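Local coordinates for protein predicted acyltransferase with acyl-CoA N-acyltransferase domain (Escherichia coli, PDB 4RS2) that probably transfers acyl groups from acyl-coenzyme A as a GNAT-family acyltransferase, binds coenzyme A, and on overexpression suppresses silencing of several RNA targets by a small RNA, at residues L33-F38 / A42-V47; Q107-G112 / S134-E139; L146-P151 / S155-H160. All blocks are in the same frame, centred on the assembly; numbering follows the deposited sequence.

Contacts 1 and 2 both touch coenzyme A, from opposite sides of the chain's centre: their own centres lie 20 Å apart, and their nearest atoms are still about 7 Å from each other. In contact 1, Phe38 meets the pantetheine arm; in contact 2, Arg135 and Phe136 meet the 3'-phosphate nucleotide. Contact 3 (146-151 with 155-160) joins two strand regions, its centre 16 Å from that of contact 2 and 21 Å from that of contact 1. Contacts 2 and 3 meet directly, Glu139 N lying 2.7 Å from Val159 O in a probable hydrogen bond that joins strand 139-140 to strand 157-161. The three follow one another in series along the chain.

Contact 1: L33-F38 / A42-V47; sequences LLRRSF and AEAKLV. With COA (coenzyme A), chain C.
The Phe38 ring is sandwiched between Glu43 and coenzyme A. Over one face sits Glu43, its CG 3.6 Å from the ring centroid and almost on the ring normal, a CH-pi contact. Beyond CG the carboxylate continues over the same face, its plane 7° from that of the ring, so the two flat groups stack; Glu43 OE1 ends 3.4 Å from Phe38 CB. A bend at chi2 (74°) folds the glutamate chain into this position. OE2 accepts a hydrogen bond from Cys186 N, which would help hold the carboxylate in this orientation. On the opposite face C6P of the pantetheine arm lies 3.4 Å from Phe38 CE1, and in the plane of the ring Leu34 O stands at its edge. The Arg35 guanidinium is flat too, but meets Ala44 CB and Lys45 CG obliquely; salt bridges to Asp31 and Asp41 hold it.

Between these groups the packing is apolar. Leu34 CB and Ala44 CB meet at 3.8 Å, Leu34 CD1 reaches Val47 CG2 at 3.7 Å, and Arg35 CG rests 3.6 Å from Ala44 CB. One water bridges the backbones, accepting from Ala44 N at 3.0 Å and donating weakly to Leu34 O.

Helices 27-37 and 42-53 are joined by a tight connection and pair nearly antiparallel here: the axes of the segments 33-37 and 42-47 approach to 7.9 Å at 156°. They cover the central GNAT sheet: Leu34, Glu43 and Val47 rest on Pro92 and Phe38 on Ala94 of strand 87-95, while Leu33 and Val47 reach Tyr72 of strand 69-80.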
# COMPACT_ATOMS: atom_id res chain seq x y z
N LEU A 33 3.78 10.47 -10.60
CA LEU A 33 4.66 9.43 -10.07
C LEU A 33 4.20 8.02 -10.46
O LEU A 33 5.02 7.17 -10.85
CB LEU A 33 4.73 9.53 -8.55
CG LEU A 33 5.51 8.43 -7.86
CD1 LEU A 33 7.01 8.49 -8.15
CD2 LEU A 33 5.24 8.56 -6.37
N LEU A 34 2.90 7.77 -10.35
CA LEU A 34 2.38 6.44 -10.65
C LEU A 34 2.48 6.13 -12.13
O LEU A 34 2.80 4.99 -12.51
CB LEU A 34 0.93 6.29 -10.14
CG LEU A 34 0.83 6.38 -8.59
CD1 LEU A 34 -0.61 6.34 -8.15
CD2 LEU A 34 1.63 5.30 -7.92
N ARG A 35 2.25 7.11 -12.98
CA ARG A 35 2.35 6.87 -14.42
C ARG A 35 3.76 6.59 -14.89
O ARG A 35 3.97 5.81 -15.84
CB ARG A 35 1.79 8.04 -15.20
CG ARG A 35 0.29 8.15 -15.08
CD ARG A 35 -0.32 9.27 -15.91
NE ARG A 35 -1.77 9.24 -15.79
CZ ARG A 35 -2.60 8.60 -16.62
NH1 ARG A 35 -2.14 7.98 -17.70
NH2 ARG A 35 -3.90 8.60 -16.37
N ARG A 36 4.72 7.23 -14.24
CA ARG A 36 6.11 7.06 -14.62
C ARG A 36 6.78 5.85 -13.98
O ARG A 36 7.74 5.34 -14.54
CB ARG A 36 6.92 8.35 -14.40
CG ARG A 36 7.18 8.79 -12.98
CD ARG A 36 8.11 10.01 -12.97
NE ARG A 36 8.34 10.52 -11.62
CZ ARG A 36 7.59 11.44 -11.00
NH1 ARG A 36 6.54 11.99 -11.61
NH2 ARG A 36 7.89 11.82 -9.78
N SER A 37 6.21 5.36 -12.88
CA SER A 37 6.81 4.27 -12.08
C SER A 37 6.37 2.86 -12.43
O SER A 37 7.11 1.91 -12.15
CB SER A 37 6.52 4.48 -10.61
OG SER A 37 7.16 5.65 -10.16
N PHE A 38 5.20 2.72 -13.04
CA PHE A 38 4.68 1.44 -13.42
C PHE A 38 4.72 1.25 -14.90
O PHE A 38 4.87 2.21 -15.66
CB PHE A 38 3.28 1.23 -12.83
CG PHE A 38 3.30 1.13 -11.34
CD1 PHE A 38 3.54 -0.08 -10.74
CD2 PHE A 38 3.13 2.24 -10.54
CE1 PHE A 38 3.59 -0.20 -9.36
CE2 PHE A 38 3.20 2.14 -9.16
CZ PHE A 38 3.44 0.92 -8.57
N ALA A 42 -2.39 1.78 -15.13
CA ALA A 42 -3.41 1.15 -14.28
C ALA A 42 -3.33 1.61 -12.84
O ALA A 42 -4.36 1.87 -12.23
CB ALA A 42 -3.30 -0.35 -14.32
N GLU A 43 -2.12 1.66 -12.27
CA GLU A 43 -2.01 2.14 -10.87
C GLU A 43 -2.49 3.58 -10.70
O GLU A 43 -3.17 3.91 -9.72
CB GLU A 43 -0.60 2.03 -10.37
CG GLU A 43 -0.17 0.65 -9.94
CD GLU A 43 0.09 -0.32 -11.10
OE1 GLU A 43 0.12 0.10 -12.32
OE2 GLU A 43 0.27 -1.54 -10.80
N ALA A 44 -2.12 4.44 -11.64
CA ALA A 44 -2.56 5.84 -11.55
C ALA A 44 -4.09 5.92 -11.66
O ALA A 44 -4.75 6.66 -10.91
CB ALA A 44 -1.91 6.66 -12.63
N LYS A 45 -4.66 5.16 -12.59
CA LYS A 45 -6.10 5.15 -12.81
C LYS A 45 -6.86 4.56 -11.61
O LYS A 45 -7.92 5.06 -11.22
CB LYS A 45 -6.40 4.44 -14.14
CG LYS A 45 -5.87 5.24 -15.33
CD LYS A 45 -5.53 4.39 -16.54
CE LYS A 45 -6.72 4.07 -17.40
NZ LYS A 45 -6.20 3.33 -18.60
N LEU A 46 -6.30 3.52 -11.01
CA LEU A 46 -6.86 2.92 -9.80
C LEU A 46 -6.96 3.95 -8.70
O LEU A 46 -7.99 4.09 -8.05
CB LEU A 46 -5.97 1.80 -9.34
CG LEU A 46 -6.28 1.20 -7.95
CD1 LEU A 46 -7.61 0.44 -7.98
CD2 LEU A 46 -5.11 0.34 -7.53
N VAL A 47 -5.85 4.65 -8.47
CA VAL A 47 -5.81 5.61 -7.35
C VAL A 47 -6.77 6.76 -7.59
O VAL A 47 -7.50 7.18 -6.68
CB VAL A 47 -4.38 6.09 -7.08
CG1 VAL A 47 -4.37 7.35 -6.24
CG2 VAL A 47 -3.58 4.95 -6.46
N1A COA C . 12.56 -6.97 -4.98
C2A COA C . 12.94 -7.32 -3.72
N3A COA C . 13.34 -6.42 -2.81
C4A COA C . 13.35 -5.10 -3.12
C5A COA C . 12.95 -4.65 -4.45
C6A COA C . 12.53 -5.68 -5.39
N6A COA C . 12.13 -5.30 -6.63
N7A COA C . 13.07 -3.31 -4.47
C8A COA C . 13.51 -2.93 -3.25
N9A COA C . 13.71 -3.99 -2.47
C1B COA C . 14.14 -3.98 -1.07
C2B COA C . 15.40 -3.17 -0.78
O2B COA C . 16.59 -3.87 -1.17
C3B COA C . 15.25 -2.95 0.70
O3B COA C . 15.62 -4.15 1.40
P3B COA C . 15.89 -4.16 3.00
O7A COA C . 15.40 -2.85 3.57
O8A COA C . 15.22 -5.37 3.53
O9A COA C . 17.37 -4.31 3.08
C4B COA C . 13.75 -2.75 0.86
O4B COA C . 13.13 -3.30 -0.31
C5B COA C . 13.35 -1.30 1.01
O5B COA C . 13.96 -0.52 -0.03
P1A COA C . 13.68 1.04 -0.26
O1A COA C . 14.96 1.75 -0.59
O2A COA C . 12.79 1.49 0.86
O3A COA C . 12.77 1.02 -1.60
P2A COA C . 13.17 1.33 -3.12
O4A COA C . 13.60 2.73 -3.30
O5A COA C . 14.13 0.29 -3.65
O6A COA C . 11.71 1.18 -3.79
CBP COA C . 9.95 0.06 -5.02
CCP COA C . 11.13 -0.09 -4.08
CDP COA C . 9.37 -1.30 -5.36
CEP COA C . 8.92 0.89 -4.27
CAP COA C . 10.46 0.79 -6.28
OAP COA C . 11.49 0.02 -6.94
C9P COA C . 9.38 1.14 -7.27
O9P COA C . 8.66 2.14 -7.13
N8P COA C . 9.30 0.34 -8.33
C7P COA C . 8.38 0.61 -9.42
C6P COA C . 7.01 0.07 -9.10
C5P COA C . 7.07 -1.44 -9.06
O5P COA C . 7.09 -2.05 -8.01
N4P COA C . 7.09 -2.05 -10.24
C3P COA C . 7.02 -3.49 -10.38
C2P COA C . 5.92 -3.87 -11.37
S1P COA C . 5.01 -5.33 -10.80
O HOH W 1 0.33 3.78 -13.24

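Contact 2: Q107-G112 / S134-E139; sequences QLVYEG and SRFGFE. With COA (coenzyme A), chain C.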
# COMPACT_ATOMS: atom_id res chain seq x y z
N GLN A 107 10.15 2.87 4.80
CA GLN A 107 9.56 3.90 5.67
C GLN A 107 8.08 4.14 5.40
O GLN A 107 7.31 4.31 6.34
CB GLN A 107 10.33 5.20 5.55
CG GLN A 107 11.73 5.09 6.11
CD GLN A 107 12.67 6.22 5.72
OE1 GLN A 107 12.49 6.90 4.70
NE2 GLN A 107 13.71 6.40 6.52
N LEU A 108 7.69 4.21 4.14
CA LEU A 108 6.29 4.44 3.81
C LEU A 108 5.41 3.30 4.31
O LEU A 108 4.32 3.51 4.88
CB LEU A 108 6.15 4.56 2.29
CG LEU A 108 6.59 5.88 1.67
CD1 LEU A 108 6.77 5.75 0.18
CD2 LEU A 108 5.55 6.92 1.98
N VAL A 109 5.87 2.08 4.12
CA VAL A 109 5.09 0.95 4.59
C VAL A 109 5.04 0.94 6.13
O VAL A 109 3.97 0.75 6.74
CB VAL A 109 5.68 -0.38 4.06
CG1 VAL A 109 4.95 -1.59 4.63
CG2 VAL A 109 5.62 -0.37 2.54
N TYR A 110 6.17 1.17 6.77
CA TYR A 110 6.19 1.16 8.23
C TYR A 110 5.25 2.21 8.81
O TYR A 110 4.46 1.92 9.70
CB TYR A 110 7.61 1.38 8.82
CG TYR A 110 7.59 1.30 10.33
CD1 TYR A 110 7.70 0.08 10.97
CD2 TYR A 110 7.44 2.43 11.10
CE1 TYR A 110 7.63 -0.02 12.35
CE2 TYR A 110 7.39 2.34 12.49
CZ TYR A 110 7.49 1.11 13.10
OH TYR A 110 7.46 1.00 14.50
N GLU A 111 5.35 3.44 8.30
CA GLU A 111 4.52 4.53 8.80
C GLU A 111 3.06 4.27 8.47
O GLU A 111 2.18 4.59 9.27
CB GLU A 111 4.96 5.91 8.28
CG GLU A 111 4.04 7.03 8.76
CD GLU A 111 4.62 8.44 8.64
OE1 GLU A 111 5.86 8.61 8.50
OE2 GLU A 111 3.81 9.40 8.72
N GLY A 112 2.79 3.72 7.30
CA GLY A 112 1.41 3.39 6.92
C GLY A 112 0.79 2.44 7.94
O GLY A 112 -0.30 2.66 8.47
N SER A 134 8.01 -9.56 2.30
CA SER A 134 8.42 -10.27 3.50
C SER A 134 9.38 -9.42 4.36
O SER A 134 9.48 -9.60 5.57
CB SER A 134 9.05 -11.61 3.16
OG SER A 134 10.28 -11.51 2.46
N ARG A 135 10.10 -8.51 3.70
CA ARG A 135 11.07 -7.64 4.38
C ARG A 135 10.42 -6.73 5.36
O ARG A 135 11.07 -6.24 6.29
CB ARG A 135 11.81 -6.78 3.35
CG ARG A 135 12.60 -7.57 2.35
CD ARG A 135 13.16 -6.65 1.30
NE ARG A 135 13.90 -7.40 0.29
CZ ARG A 135 15.14 -7.82 0.43
NH1 ARG A 135 15.81 -7.57 1.54
NH2 ARG A 135 15.72 -8.52 -0.54
N PHE A 136 9.13 -6.48 5.15
CA PHE A 136 8.37 -5.55 5.96
C PHE A 136 7.45 -6.29 6.93
O PHE A 136 6.58 -5.69 7.54
CB PHE A 136 7.57 -4.61 5.07
CG PHE A 136 8.35 -4.01 3.92
CD1 PHE A 136 9.64 -3.49 4.11
CD2 PHE A 136 7.78 -3.89 2.67
CE1 PHE A 136 10.35 -2.92 3.07
CE2 PHE A 136 8.49 -3.33 1.61
CZ PHE A 136 9.78 -2.83 1.82
N GLY A 137 7.62 -7.59 7.04
CA GLY A 137 6.82 -8.34 7.98
C GLY A 137 5.61 -9.05 7.44
O GLY A 137 4.95 -9.75 8.17
N PHE A 138 5.37 -8.96 6.15
CA PHE A 138 4.24 -9.65 5.57
C PHE A 138 4.47 -11.14 5.50
O PHE A 138 5.60 -11.61 5.26
CB PHE A 138 3.94 -9.11 4.16
CG PHE A 138 3.22 -7.79 4.15
CD1 PHE A 138 3.92 -6.61 4.34
CD2 PHE A 138 1.85 -7.73 3.99
CE1 PHE A 138 3.27 -5.40 4.36
CE2 PHE A 138 1.20 -6.53 4.03
CZ PHE A 138 1.91 -5.35 4.24
N GLU A 139 3.40 -11.90 5.72
CA GLU A 139 3.46 -13.36 5.65
C GLU A 139 2.56 -13.84 4.52
O GLU A 139 1.67 -13.12 4.10
CB GLU A 139 2.93 -13.93 6.96
CG GLU A 139 3.81 -13.65 8.15
CD GLU A 139 3.10 -13.87 9.45
OE1 GLU A 139 1.83 -13.76 9.49
OE2 GLU A 139 3.80 -14.13 10.44
N1A COA C . 12.56 -6.97 -4.98
C2A COA C . 12.94 -7.32 -3.72
N3A COA C . 13.34 -6.42 -2.81
C4A COA C . 13.35 -5.10 -3.12
C5A COA C . 12.95 -4.65 -4.45
C6A COA C . 12.53 -5.68 -5.39
N6A COA C . 12.13 -5.30 -6.63
N7A COA C . 13.07 -3.31 -4.47
C8A COA C . 13.51 -2.93 -3.25
N9A COA C . 13.71 -3.99 -2.47
C1B COA C . 14.14 -3.98 -1.07
C2B COA C . 15.40 -3.17 -0.78
O2B COA C . 16.59 -3.87 -1.17
C3B COA C . 15.25 -2.95 0.70
O3B COA C . 15.62 -4.15 1.40
P3B COA C . 15.89 -4.16 3.00
O7A COA C . 15.40 -2.85 3.57
O8A COA C . 15.22 -5.37 3.53
O9A COA C . 17.37 -4.31 3.08
C4B COA C . 13.75 -2.75 0.86
O4B COA C . 13.13 -3.30 -0.31
C5B COA C . 13.35 -1.30 1.01
O5B COA C . 13.96 -0.52 -0.03
P1A COA C . 13.68 1.04 -0.26
O1A COA C . 14.96 1.75 -0.59
O2A COA C . 12.79 1.49 0.86
O3A COA C . 12.77 1.02 -1.60
P2A COA C . 13.17 1.33 -3.12
O4A COA C . 13.60 2.73 -3.30
O5A COA C . 14.13 0.29 -3.65
O6A COA C . 11.71 1.18 -3.79
CBP COA C . 9.95 0.06 -5.02
CCP COA C . 11.13 -0.09 -4.08
CDP COA C . 9.37 -1.30 -5.36
CEP COA C . 8.92 0.89 -4.27
CAP COA C . 10.46 0.79 -6.28
OAP COA C . 11.49 0.02 -6.94
C9P COA C . 9.38 1.14 -7.27
O9P COA C . 8.66 2.14 -7.13
N8P COA C . 9.30 0.34 -8.33
C7P COA C . 8.38 0.61 -9.42
C6P COA C . 7.01 0.07 -9.10
C5P COA C . 7.07 -1.44 -9.06
O5P COA C . 7.09 -2.05 -8.01
N4P COA C . 7.09 -2.05 -10.24
C3P COA C . 7.02 -3.49 -10.38
C2P COA C . 5.92 -3.87 -11.37
S1P COA C . 5.01 -5.33 -10.80
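Apolar contact alone joins the two segments directly, and Val109 carries it. Its CG1 lies 4.0 Å from Phe136 CB, and CG2 comes obliquely to the ring, 4.1 Å from Phe136 CD2. With CG1 anti to the backbone N (chi1 176°), that same methyl also reaches the edge of the second ring, 4.2 Å from Phe138 CE1 and near the ring plane. One valine of helix 104-118 therefore touches two aromatic residues of the turn after helix 130-133, and it also packs on Met90 and Leu93 of strand 87-95. Phe138 also pairs edge-to-face (T-shaped) with His160 of strand 157-161.

Polar contacts go to the ligand. Arg135 NH1 donates to O8A of the 3'-phosphate at 3.0 Å (N-H...O 151°), the oxygen lying near the guanidinium plane. Its NE makes a weak bond to adenine N3A at 3.3 Å and another weak one to Ala131 O. Beside it Phe136 turns its ring edge to the ribose, Phe136 CZ being 4.0 Å from C5B.

Backbone bonds shape the turn. Gly137, with positive phi, is the C-prime residue of a Schellman motif that terminates the helix: Gly137 N bonds to Ser134 O at 3.1 Å, and Phe138 N to Tyr133 O. Arg106 ties the turn back to helix 104-118 through Arg135 O, and its NE also bonds coenzyme A.

Val109 and the two phenylalanines thus make the apolar side of the contact, with Phe136 also bordering the ribose, while Arg135 supplies a positive charge that would be expected to offset that of the phosphate.

Contact 3: L146-P151 / S155-H160; sequences LRCRWP and SAFQVH
Phe157 lies with one ring face against Cys148. Cys148 CB stands 3.8 Å from the ring centroid and only 5° off the ring normal, a CH-pi contact over the middle of the ring. The sulfur is less central: SG is 4.5 Å from the centroid and 21° off the normal, still over the face, which makes a Cys sulfur-aromatic contact. A trans chi1 (-170°) swings the phenylalanine ring across to the 146-151 backbone. There the Phe157 CE2 corner approaches the main chain obliquely, 3.5 Å from Arg147 C, with Cys148 N 3.6 Å from Phe157 CD2. At the ring's edge, near its plane, Leu146 O lies 4.0 Å from Phe157 CD2.

These are neighbours in the branched GNAT sheet rather than paired strands. The touching parts, 146-148 and 157-159, run obliquely, closer to antiparallel than to parallel, yet the closest CA atoms, of Arg147 and Phe157, are 6.8 Å apart and side chains fill the interval. Each strand takes its backbone bonds from other partners: Arg147 from Gly172 and Val174 of strand 172-175, and Phe157 from Ala141. Gln158 bonds through its backbone to Thr126 of strand 123-127. The Phe157 ring thus bridges two arms of the sheet, also packing on Val125, Leu127 and Val174.

Further along, Leu146 CD1 and Val159 CG2 approach loosely at 4.5 Å, each side chain leaving its backbone toward the other segment. Gln158 points the other way, toward Pro130 and Tyr133 of helix 130-133; its NE2 donates an almost straight bond to Ala156 O at 2.9 Å, and that oxygen lies in the amide plane although the donor sits above the carbonyl plane.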
# COMPACT_ATOMS: atom_id res chain seq x y z
N LEU A 146 -6.17 -17.50 3.94
CA LEU A 146 -6.70 -16.28 3.35
C LEU A 146 -6.32 -16.22 1.88
O LEU A 146 -5.18 -16.56 1.51
CB LEU A 146 -6.16 -15.08 4.08
CG LEU A 146 -6.63 -14.91 5.53
CD1 LEU A 146 -5.69 -13.97 6.27
CD2 LEU A 146 -8.07 -14.40 5.55
N ARG A 147 -7.26 -15.83 1.02
CA ARG A 147 -7.01 -15.75 -0.40
C ARG A 147 -7.71 -14.53 -0.95
O ARG A 147 -8.61 -13.98 -0.32
CB ARG A 147 -7.56 -16.98 -1.12
CG ARG A 147 -9.07 -17.12 -1.04
CD ARG A 147 -9.58 -18.45 -1.61
NE ARG A 147 -11.04 -18.49 -1.64
CZ ARG A 147 -11.79 -17.99 -2.62
NH1 ARG A 147 -11.23 -17.41 -3.67
NH2 ARG A 147 -13.11 -18.07 -2.55
N CYS A 148 -7.25 -14.07 -2.12
CA CYS A 148 -7.91 -13.00 -2.85
C CYS A 148 -8.65 -13.65 -4.02
O CYS A 148 -8.60 -14.86 -4.17
CB CYS A 148 -6.94 -11.93 -3.33
SG CYS A 148 -5.78 -12.44 -4.61
N ARG A 149 -9.34 -12.87 -4.83
CA ARG A 149 -10.21 -13.45 -5.87
C ARG A 149 -9.55 -13.79 -7.19
O ARG A 149 -10.18 -14.42 -8.03
CB ARG A 149 -11.38 -12.49 -6.18
CG ARG A 149 -11.01 -11.21 -6.89
CD ARG A 149 -12.24 -10.48 -7.44
NE ARG A 149 -12.68 -11.09 -8.69
CZ ARG A 149 -13.74 -10.70 -9.39
NH1 ARG A 149 -14.50 -9.70 -8.96
NH2 ARG A 149 -14.05 -11.33 -10.52
N TRP A 150 -8.29 -13.41 -7.36
CA TRP A 150 -7.63 -13.51 -8.66
C TRP A 150 -6.80 -14.75 -8.79
O TRP A 150 -6.26 -15.23 -7.80
CB TRP A 150 -6.79 -12.28 -8.93
CG TRP A 150 -7.64 -11.04 -8.89
CD1 TRP A 150 -8.60 -10.70 -9.77
CD2 TRP A 150 -7.58 -10.01 -7.93
NE1 TRP A 150 -9.18 -9.51 -9.41
CE2 TRP A 150 -8.56 -9.06 -8.28
CE3 TRP A 150 -6.83 -9.80 -6.78
CZ2 TRP A 150 -8.78 -7.91 -7.53
CZ3 TRP A 150 -7.05 -8.66 -6.04
CH2 TRP A 150 -8.04 -7.74 -6.42
N PRO A 151 -6.72 -15.27 -10.03
CA PRO A 151 -5.94 -16.48 -10.19
C PRO A 151 -4.45 -16.25 -10.10
O PRO A 151 -3.97 -15.14 -10.34
CB PRO A 151 -6.33 -16.98 -11.60
CG PRO A 151 -6.82 -15.78 -12.31
CD PRO A 151 -7.45 -14.91 -11.25
N SER A 155 1.05 -17.42 -4.35
CA SER A 155 2.42 -17.17 -3.96
C SER A 155 2.72 -15.70 -3.69
O SER A 155 3.79 -15.41 -3.17
CB SER A 155 3.40 -17.65 -5.04
OG SER A 155 3.38 -16.77 -6.15
N ALA A 156 1.79 -14.80 -4.04
CA ALA A 156 1.99 -13.35 -3.94
C ALA A 156 1.04 -12.66 -2.96
O ALA A 156 1.29 -11.54 -2.54
CB ALA A 156 1.83 -12.71 -5.32
N PHE A 157 -0.07 -13.31 -2.61
CA PHE A 157 -1.03 -12.68 -1.68
C PHE A 157 -0.53 -12.83 -0.27
O PHE A 157 -0.20 -13.94 0.17
CB PHE A 157 -2.44 -13.23 -1.83
CG PHE A 157 -3.47 -12.44 -1.08
CD1 PHE A 157 -3.57 -11.07 -1.25
CD2 PHE A 157 -4.38 -13.06 -0.23
CE1 PHE A 157 -4.52 -10.35 -0.61
CE2 PHE A 157 -5.35 -12.30 0.42
CZ PHE A 157 -5.41 -10.95 0.23
N GLN A 158 -0.39 -11.69 0.41
CA GLN A 158 0.24 -11.65 1.74
C GLN A 158 -0.52 -10.81 2.75
O GLN A 158 -1.38 -10.01 2.41
CB GLN A 158 1.67 -11.08 1.58
CG GLN A 158 2.60 -11.99 0.74
CD GLN A 158 3.82 -11.28 0.21
OE1 GLN A 158 4.80 -11.10 0.91
NE2 GLN A 158 3.75 -10.89 -1.05
N VAL A 159 -0.18 -11.02 4.02
CA VAL A 159 -0.88 -10.36 5.11
C VAL A 159 0.09 -9.97 6.22
O VAL A 159 1.10 -10.65 6.48
CB VAL A 159 -1.99 -11.27 5.67
CG1 VAL A 159 -1.39 -12.53 6.29
CG2 VAL A 159 -2.87 -10.52 6.64
N HIS A 160 -0.21 -8.83 6.84
CA HIS A 160 0.54 -8.31 7.98
C HIS A 160 -0.49 -7.95 9.06
O HIS A 160 -1.27 -7.04 8.88
CB HIS A 160 1.34 -7.06 7.60
CG HIS A 160 2.41 -6.68 8.58
ND1 HIS A 160 2.19 -6.52 9.93
CD2 HIS A 160 3.73 -6.42 8.39
CE1 HIS A 160 3.33 -6.21 10.54
NE2 HIS A 160 4.27 -6.12 9.62